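Local coordinates for oligopeptide-binding protein appA (Bacillus subtilis, PDB 1XOC) that captures oligopeptides outside the cell for an ATP-binding cassette permease, taking tetra- and pentapeptides but not tripeptides, in a system that can replace OPP in sporulation and genetic competence, at residues P187-E192 / K200-D205; N50-F55 / K180-S185. All coordinates share one frame; numbering follows the deposited sequence. Where two conformers were deposited one is given.

Interaction 1: residues P187-E192 / K200-D205; sequences PFKFKE and KLEAND. With ZN (zinc ion), chain D.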
ATOM      1  N   PRO A 187       4.476 -17.544  10.522  1.00 27.16           N
ATOM      2  CA  PRO A 187       5.573 -18.450  10.258  1.00 27.20           C
ATOM      3  C   PRO A 187       6.918 -18.050  10.799  1.00 28.27           C
ATOM      4  O   PRO A 187       7.817 -18.896  10.859  1.00 28.22           O
ATOM      5  CB  PRO A 187       5.619 -18.519   8.725  1.00 27.20           C
ATOM      6  CG  PRO A 187       4.919 -17.308   8.259  1.00 27.85           C
ATOM      7  CD  PRO A 187       3.927 -16.955   9.292  1.00 28.81           C
ATOM      8  N   PHE A 188       7.082 -16.774  11.169  1.00 28.68           N
ATOM      9  CA  PHE A 188       8.364 -16.294  11.690  1.00 29.38           C
ATOM     10  C   PHE A 188       8.106 -15.546  12.990  1.00 30.01           C
ATOM     11  O   PHE A 188       7.103 -14.848  13.139  1.00 28.98           O
ATOM     12  CB  PHE A 188       9.078 -15.400  10.667  1.00 30.03           C
ATOM     13  CG  PHE A 188       9.524 -16.145   9.443  1.00 28.47           C
ATOM     14  CD1 PHE A 188      10.773 -16.752   9.409  1.00 32.64           C
ATOM     15  CD2 PHE A 188       8.663 -16.307   8.345  1.00 30.88           C
ATOM     16  CE1 PHE A 188      11.188 -17.473   8.288  1.00 32.02           C
ATOM     17  CE2 PHE A 188       9.097 -17.010   7.217  1.00 30.92           C
ATOM     18  CZ  PHE A 188      10.327 -17.594   7.194  1.00 31.58           C
ATOM     19  N   LYS A 189       9.029 -15.699  13.925  1.00 30.13           N
ATOM     20  CA  LYS A 189       8.979 -15.045  15.244  1.00 30.55           C
ATOM     21  C   LYS A 189       9.917 -13.822  15.301  1.00 29.98           C
ATOM     22  O   LYS A 189      10.960 -13.806  14.670  1.00 30.00           O
ATOM     23  CB  LYS A 189       9.469 -16.002  16.327  1.00 31.54           C
ATOM     24  CG  LYS A 189       8.827 -17.319  16.421  1.00 36.76           C
ATOM     25  CD  LYS A 189       9.511 -18.145  17.543  1.00 35.04           C
ATOM     26  CE  LYS A 189      10.987 -18.418  17.226  1.00 39.11           C
ATOM     27  NZ  LYS A 189      11.617 -19.598  17.922  1.00 42.64           N
ATOM     28  N   PHE A 190       9.526 -12.811  16.055  1.00 30.33           N
ATOM     29  CA  PHE A 190      10.361 -11.633  16.252  1.00 30.64           C
ATOM     30  C   PHE A 190      11.591 -11.940  17.083  1.00 31.49           C
ATOM     31  O   PHE A 190      11.478 -12.513  18.153  1.00 30.88           O
ATOM     32  CB  PHE A 190       9.516 -10.526  16.915  1.00 31.06           C
ATOM     33  CG  PHE A 190      10.254  -9.242  17.160  1.00 30.91           C
ATOM     34  CD1 PHE A 190      10.281  -8.248  16.193  1.00 31.86           C
ATOM     35  CD2 PHE A 190      10.935  -9.041  18.351  1.00 31.30           C
ATOM     36  CE1 PHE A 190      10.959  -7.039  16.445  1.00 29.18           C
ATOM     37  CE2 PHE A 190      11.621  -7.844  18.604  1.00 30.14           C
ATOM     38  CZ  PHE A 190      11.630  -6.851  17.638  1.00 31.24           C
ATOM     39  N   LYS A 191      12.763 -11.529  16.602  1.00 30.91           N
ATOM     40  CA  LYS A 191      13.991 -11.612  17.392  1.00 31.86           C
ATOM     41  C   LYS A 191      14.510 -10.239  17.837  1.00 31.33           C
ATOM     42  O   LYS A 191      14.807 -10.043  19.008  1.00 31.53           O
ATOM     43  CB  LYS A 191      15.061 -12.367  16.606  1.00 31.80           C
ATOM     44  CG  LYS A 191      16.352 -12.569  17.391  1.00 33.82           C
ATOM     45  CD  LYS A 191      17.434 -13.259  16.577  1.00 37.00           C
ATOM     46  CE  LYS A 191      18.542 -13.739  17.480  1.00 40.16           C
ATOM     47  NZ  LYS A 191      18.877 -12.708  18.527  1.00 44.44           N
ATOM     48  N   GLU A 192      14.670  -9.306  16.907  1.00 30.63           N
ATOM     49  CA  GLU A 192      15.317  -8.035  17.207  1.00 31.57           C
ATOM     50  C   GLU A 192      14.942  -6.984  16.176  1.00 30.98           C
ATOM     51  O   GLU A 192      14.760  -7.315  15.007  1.00 29.89           O
ATOM     52  CB  GLU A 192      16.818  -8.223  17.166  1.00 31.71           C
ATOM     53  CG  GLU A 192      17.560  -6.970  17.610  1.00 33.14           C
ATOM     54  CD  GLU A 192      19.082  -7.086  17.521  1.00 35.73           C
ATOM     55  OE1 GLU A 192      19.588  -8.083  16.924  1.00 40.98           O
ATOM     56  OE2 GLU A 192      19.765  -6.166  18.066  1.00 43.67           O
ATOM     57  N   LYS A 200      15.178  -8.586  12.526  1.00 31.38           N
ATOM     58  CA  LYS A 200      15.531  -9.999  12.374  1.00 31.37           C
ATOM     59  C   LYS A 200      14.420 -10.875  12.920  1.00 29.86           C
ATOM     60  O   LYS A 200      13.938 -10.666  14.032  1.00 29.63           O
ATOM     61  CB  LYS A 200      16.830 -10.299  13.128  1.00 31.79           C
ATOM     62  CG  LYS A 200      17.421 -11.675  12.770  1.00 34.92           C
ATOM     63  CD  LYS A 200      18.760 -11.816  13.419  1.00 37.14           C
ATOM     64  CE  LYS A 200      19.260 -13.263  13.476  1.00 39.90           C
ATOM     65  NZ  LYS A 200      20.214 -13.431  14.627  1.00 43.10           N
ATOM     66  N   LEU A 201      13.971 -11.819  12.093  1.00 30.30           N
ATOM     67  CA  LEU A 201      12.971 -12.820  12.455  1.00 30.24           C
ATOM     68  C   LEU A 201      13.528 -14.240  12.288  1.00 29.96           C
ATOM     69  O   LEU A 201      14.393 -14.472  11.434  1.00 30.22           O
ATOM     70  CB  LEU A 201      11.741 -12.701  11.560  1.00 30.62           C
ATOM     71  CG  LEU A 201      11.122 -11.317  11.310  1.00 30.86           C
ATOM     72  CD1 LEU A 201       9.941 -11.423  10.406  1.00 34.21           C
ATOM     73  CD2 LEU A 201      10.659 -10.633  12.564  1.00 32.74           C
ATOM     74  N   GLU A 202      13.019 -15.173  13.098  1.00 30.17           N
ATOM     75  CA  GLU A 202      13.497 -16.572  13.146  1.00 30.43           C
ATOM     76  C   GLU A 202      12.327 -17.466  12.802  1.00 29.58           C
ATOM     77  O   GLU A 202      11.180 -17.162  13.157  1.00 29.24           O
ATOM     78  CB  GLU A 202      13.946 -16.955  14.563  1.00 31.52           C
ATOM     79  CG  GLU A 202      15.172 -16.260  15.022  1.00 35.65           C
ATOM     80  CD  GLU A 202      15.655 -16.737  16.403  1.00 36.39           C
ATOM     81  OE1 GLU A 202      14.794 -17.207  17.193  1.00 43.08           O
ATOM     82  OE2 GLU A 202      16.871 -16.594  16.684  1.00 45.05           O
ATOM     83  N   ALA A 203      12.618 -18.587  12.155  1.00 28.85           N
ATOM     84  CA  ALA A 203      11.590 -19.551  11.806  1.00 28.67           C
ATOM     85  C   ALA A 203      10.850 -19.986  13.031  1.00 27.93           C
ATOM     86  O   ALA A 203      11.464 -20.314  14.043  1.00 28.91           O
ATOM     87  CB  ALA A 203      12.196 -20.767  11.122  1.00 29.08           C
ATOM     88  N   ASN A 204       9.521 -19.985  12.931  1.00 27.33           N
ATOM     89  CA  ASN A 204       8.659 -20.529  13.951  1.00 27.42           C
ATOM     90  C   ASN A 204       8.563 -22.047  13.809  1.00 27.49           C
ATOM     91  O   ASN A 204       7.858 -22.541  12.907  1.00 28.24           O
ATOM     92  CB  ASN A 204       7.262 -19.938  13.783  1.00 26.97           C
ATOM     93  CG  ASN A 204       6.279 -20.458  14.779  1.00 27.43           C
ATOM     94  OD1 ASN A 204       6.644 -21.212  15.699  1.00 27.48           O
ATOM     95  ND2 ASN A 204       4.987 -20.091  14.584  1.00 28.39           N
ATOM     96  N   ASP A 205       9.224 -22.778  14.706  1.00 28.15           N
ATOM     97  CA  ASP A 205       9.255 -24.237  14.652  1.00 28.16           C
ATOM     98  C   ASP A 205       7.865 -24.876  14.811  1.00 28.74           C
ATOM     99  O   ASP A 205       7.662 -26.056  14.442  1.00 28.91           O
ATOM    100  CB  ASP A 205      10.176 -24.761  15.765  1.00 27.83           C
ATOM    101  CG  ASP A 205      11.636 -24.321  15.610  1.00 27.08           C
ATOM    102  OD1 ASP A 205      12.080 -24.071  14.512  1.00 33.21           O
ATOM    103  OD2 ASP A 205      12.376 -24.295  16.599  1.00 33.24           O
TER
HETATM  104 ZN    ZN D 522      14.357 -24.478  16.276  0.50 19.29          ZN
HETATM  105  O   HOH W   1      10.493 -21.657  17.105  1.00 27.88           O
HETATM  106  O   HOH W   2      15.117 -23.194  17.127  0.50 21.80           O
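Lys189 and Glu202 face each other as a hydrogen-bonded pair of the antiparallel hairpin formed by strands 188-194 and 198-203: Lys189 N donates to Glu202 O at 2.7 Å, and Glu202 N answers to Lys189 O. Further along, the register slips by one. Lys191 and Glu192 both sit opposite Lys200, a classic beta bulge, and Lys200 O accepts from both of their backbone N-H groups, the one from Glu192 N being the longer at 3.3 Å.

The Lys191 chain can be followed outward. Lys191 CB rests 3.3 Å from Lys200 O. CG, anti to the backbone N (chi1 -177°), sends the chain out from the sheet beside that of Lys200, on the face that also bears Glu202, and only skirts Glu202 OE2. Lys191 CD reaches that oxygen at 3.4 Å and packs against the Lys200 chain. Lys191 CE meets Lys200 NZ at 3.3 Å, before a bend at chi4 leaves Lys191 NZ 4.2 Å from Lys200 NZ.

On the face bearing Phe190 and Leu201, Phe190 CD1 lies near Leu201 CD2; Leu201 CB also meets Phe188 CB, and Leu201 and Phe188 both touch Met51 of helix 43-52. Beyond the strands, water 1 accepts from Lys189 NZ and Asp205 N, while Asp205 OD2 binds a zinc ion at 2.0 Å and OD1 pairs with Arg211.

One face is thus apolar and helix-covered; the other carries Lys189, Lys200, Glu192 and Glu202, with Lys191 rising beside Lys200, and the Glu202 carboxylate probably eases the repulsion between those two ammonium groups without a salt bridge to either.

Interaction 2: residues N50-F55 / K180-S185; sequences NMLYSF and KKPIGS
Tyr53 and Gly184 have the nearest pair of CA atoms, 4.5 Å apart, just as the chain leaves helix 43-52. The apolar contacts gather round the tyrosine. Tyr53 CD1 lies 3.5 Å from Gly184 CA, and its OH reaches Pro182 CB. Leu52 CB stands over the centre of one ring face, and Leu52 CD1 extends to Pro182 CG at 3.9 Å. A side chain on Gly184 would run into Leu52 O and Tyr53 CD1. An alanine in place of Tyr53 would probably open a gap beside Gly184 and Pro182 and leave Phe35 O without its hydroxyl partner.

Polar contacts are strongest at Ser54 and Ser185. Ser54 OG and Ser185 OG share a hydrogen bond of 2.8 Å in which either could be the donor; Ser185 OG is brought there by a chi1 of 62°, between its backbone N and carbonyl carbon. Water 3, in plane at the Tyr53 ring edge, accepts from Ser54 N and Ser185 N and so ties the two backbones together. Next to the ring, Gly184 CA makes a CH...O contact of 3.3 Å with Leu52 O, and Ile183 O, buried with no polar partner, approaches the ring edge near its plane. Tyr53 OH hydrogen-bonds to Phe35 O.

The contact pins the C-terminal end of helix 43-52 to the loop that precedes strand 188-194, with Phe190 of that strand touching both Leu52 and Pro182.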
ATOM      1  N   ASN A  50       2.879  -9.739   7.807  1.00 29.41           N
ATOM      2  CA  ASN A  50       2.526 -10.971   7.080  1.00 29.60           C
ATOM      3  C   ASN A  50       3.448 -12.145   7.399  1.00 30.09           C
ATOM      4  O   ASN A  50       3.104 -13.296   7.082  1.00 31.93           O
ATOM      5  CB  ASN A  50       2.383 -10.706   5.583  1.00 31.19           C
ATOM      6  CG  ASN A  50       1.030 -10.101   5.266  1.00 35.53           C
ATOM      7  OD1 ASN A  50       0.784  -8.916   5.493  1.00 40.39           O
ATOM      8  ND2 ASN A  50       0.122 -10.935   4.839  1.00 35.74           N
ATOM      9  N   MET A  51       4.606 -11.887   8.008  1.00 28.94           N
ATOM     10  CA  MET A  51       5.493 -12.945   8.509  1.00 28.71           C
ATOM     11  C   MET A  51       5.200 -13.297   9.946  1.00 28.94           C
ATOM     12  O   MET A  51       5.341 -14.444  10.348  1.00 29.23           O
ATOM     13  CB  MET A  51       6.972 -12.559   8.344  1.00 29.64           C
ATOM     14  CG  MET A  51       7.388 -12.609   6.897  1.00 28.85           C
ATOM     15  SD  MET A  51       9.144 -12.326   6.579  1.00 31.53           S
ATOM     16  CE  MET A  51       9.243 -10.585   6.925  1.00 32.14           C
ATOM     17  N   LEU A  52       4.854 -12.291  10.760  1.00 28.97           N
ATOM     18  CA  LEU A  52       4.594 -12.524  12.206  1.00 28.85           C
ATOM     19  C   LEU A  52       3.242 -13.133  12.566  1.00 28.40           C
ATOM     20  O   LEU A  52       3.137 -13.805  13.595  1.00 28.30           O
ATOM     21  CB  LEU A  52       4.704 -11.212  13.007  1.00 27.81           C
ATOM     22  CG  LEU A  52       6.058 -10.524  13.100  1.00 29.90           C
ATOM     23  CD1 LEU A  52       5.971  -9.152  13.677  1.00 30.95           C
ATOM     24  CD2 LEU A  52       6.952 -11.410  13.897  1.00 31.97           C
ATOM     25  N   TYR A  53       2.192 -12.806  11.789  1.00 28.95           N
ATOM     26  CA  TYR A  53       0.817 -13.078  12.165  1.00 28.98           C
ATOM     27  C   TYR A  53       0.178 -14.014  11.185  1.00 29.16           C
ATOM     28  O   TYR A  53       0.711 -14.245  10.092  1.00 28.92           O
ATOM     29  CB  TYR A  53       0.018 -11.763  12.209  1.00 29.11           C
ATOM     30  CG  TYR A  53       0.570 -10.783  13.197  1.00 27.77           C
ATOM     31  CD1 TYR A  53       0.526 -11.065  14.557  1.00 28.97           C
ATOM     32  CD2 TYR A  53       1.072  -9.581  12.778  1.00 28.07           C
ATOM     33  CE1 TYR A  53       1.043 -10.188  15.491  1.00 28.74           C
ATOM     34  CE2 TYR A  53       1.581  -8.699  13.695  1.00 26.67           C
ATOM     35  CZ  TYR A  53       1.549  -9.005  15.029  1.00 29.84           C
ATOM     36  OH  TYR A  53       2.059  -8.062  15.929  1.00 29.95           O
ATOM     37  N   SER A  54      -0.999 -14.496  11.570  1.00 28.52           N
ATOM     38  CA  SER A  54      -1.884 -15.238  10.701  1.00 29.57           C
ATOM     39  C   SER A  54      -3.168 -14.428  10.442  1.00 29.65           C
ATOM     40  O   SER A  54      -3.543 -13.541  11.220  1.00 30.08           O
ATOM     41  CB  SER A  54      -2.249 -16.573  11.315  1.00 29.89           C
ATOM     42  OG  SER A  54      -1.107 -17.369  11.570  1.00 30.79           O
ATOM     43  N   PHE A  55      -3.852 -14.863   9.376  1.00 29.12           N
ATOM     44  CA  PHE A  55      -5.025 -14.204   8.806  1.00 28.38           C
ATOM     45  C   PHE A  55      -6.037 -15.285   8.441  1.00 28.93           C
ATOM     46  O   PHE A  55      -5.672 -16.386   8.027  1.00 29.41           O
ATOM     47  CB  PHE A  55      -4.610 -13.437   7.539  1.00 29.22           C
ATOM     48  CG  PHE A  55      -3.476 -12.422   7.805  1.00 28.47           C
ATOM     49  CD1 PHE A  55      -3.722 -11.049   7.949  1.00 31.42           C
ATOM     50  CD2 PHE A  55      -2.175 -12.869   7.886  1.00 29.70           C
ATOM     51  CE1 PHE A  55      -2.648 -10.176   8.236  1.00 31.20           C
ATOM     52  CE2 PHE A  55      -1.127 -11.964   8.180  1.00 28.57           C
ATOM     53  CZ  PHE A  55      -1.380 -10.679   8.317  1.00 31.67           C
ATOM     54  N   LYS A 180       8.428  -3.923  19.763  1.00 30.59           N
ATOM     55  CA  LYS A 180       9.486  -4.871  20.127  0.50 30.29           C
ATOM     56  C   LYS A 180       9.080  -6.036  21.014  1.00 30.21           C
ATOM     57  O   LYS A 180       9.912  -6.881  21.253  1.00 31.28           O
ATOM     58  CB  LYS A 180      10.726  -4.125  20.644  0.50 29.68           C
ATOM     59  CG  LYS A 180      11.516  -3.395  19.532  0.50 29.27           C
ATOM     60  CD  LYS A 180      12.593  -2.428  20.035  0.50 30.68           C
ATOM     61  CE  LYS A 180      13.184  -1.608  18.889  0.50 28.29           C
ATOM     62  NZ  LYS A 180      12.287  -0.519  18.492  0.50 27.59           N
ATOM     63  N   LYS A 181       7.788  -6.248  21.205  1.00 30.98           N
ATOM     64  CA  LYS A 181       7.323  -7.485  21.793  1.00 31.24           C
ATOM     65  C   LYS A 181       6.149  -8.128  21.068  1.00 30.68           C
ATOM     66  O   LYS A 181       5.233  -8.601  21.706  1.00 30.88           O
ATOM     67  CB  LYS A 181       6.955  -7.272  23.257  1.00 30.94           C
ATOM     68  CG  LYS A 181       8.134  -6.858  24.103  1.00 34.88           C
ATOM     69  CD  LYS A 181       7.910  -7.223  25.542  1.00 35.78           C
ATOM     70  CE  LYS A 181       6.944  -6.271  26.171  1.00 41.77           C
ATOM     71  NZ  LYS A 181       6.220  -6.888  27.326  1.00 44.76           N
ATOM     72  N   PRO A 182       6.167  -8.147  19.742  1.00 30.13           N
ATOM     73  CA  PRO A 182       4.989  -8.717  19.098  1.00 30.22           C
ATOM     74  C   PRO A 182       4.935 -10.225  19.257  1.00 30.90           C
ATOM     75  O   PRO A 182       5.968 -10.894  19.211  1.00 31.80           O
ATOM     76  CB  PRO A 182       5.182  -8.330  17.630  1.00 31.56           C
ATOM     77  CG  PRO A 182       6.629  -8.288  17.446  1.00 30.06           C
ATOM     78  CD  PRO A 182       7.149  -7.715  18.728  1.00 30.28           C
ATOM     79  N   ILE A 183       3.730 -10.754  19.442  1.00 30.32           N
ATOM     80  CA  ILE A 183       3.483 -12.196  19.549  1.00 30.08           C
ATOM     81  C   ILE A 183       2.358 -12.511  18.578  1.00 30.16           C
ATOM     82  O   ILE A 183       1.282 -11.984  18.731  1.00 29.84           O
ATOM     83  CB  ILE A 183       3.100 -12.618  20.984  1.00 29.66           C
ATOM     84  CG1 ILE A 183       4.279 -12.366  21.954  1.00 29.95           C
ATOM     85  CG2 ILE A 183       2.589 -14.071  21.008  1.00 30.88           C
ATOM     86  CD1 ILE A 183       5.451 -13.247  21.726  1.00 30.26           C
ATOM     87  N   GLY A 184       2.629 -13.364  17.586  1.00 29.41           N
ATOM     88  CA  GLY A 184       1.688 -13.741  16.555  1.00 29.41           C
ATOM     89  C   GLY A 184       1.690 -15.242  16.412  1.00 29.34           C
ATOM     90  O   GLY A 184       2.328 -15.965  17.193  1.00 29.70           O
ATOM     91  N   SER A 185       0.932 -15.738  15.444  1.00 29.70           N
ATOM     92  CA  SER A 185       0.902 -17.157  15.148  1.00 29.08           C
ATOM     93  C   SER A 185       1.507 -17.419  13.755  1.00 29.14           C
ATOM     94  O   SER A 185       1.388 -18.529  13.235  1.00 30.57           O
ATOM     95  CB  SER A 185      -0.522 -17.699  15.248  1.00 29.91           C
ATOM     96  OG  SER A 185      -1.382 -17.088  14.303  1.00 28.57           O
TER
HETATM   97  O   HOH W   3      -1.514 -14.234  14.438  1.00 16.70           O

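How the interactions relate
The centres of the two interactions lie about 9 Å apart, on the same side of the chain's centre. Along the chain 50-55 comes first, 180-185 follows some 125 residues later, then 187-192 and 200-205, so a helix early in the chain is brought against a much later hairpin. Met51 O lies 3.0 Å from Phe188 N, a probable hydrogen bond, and Leu52 CD2 packs against Phe188 O. The hairpin forms one side of a four-stranded mixed sheet that continues through strands 216-221 and 23-28. Interaction 1 builds the edge hairpin of that sheet, interaction 2 holds the end of helix 43-52 to the loop leading into it, and the Met51 and Leu52 contacts join the two.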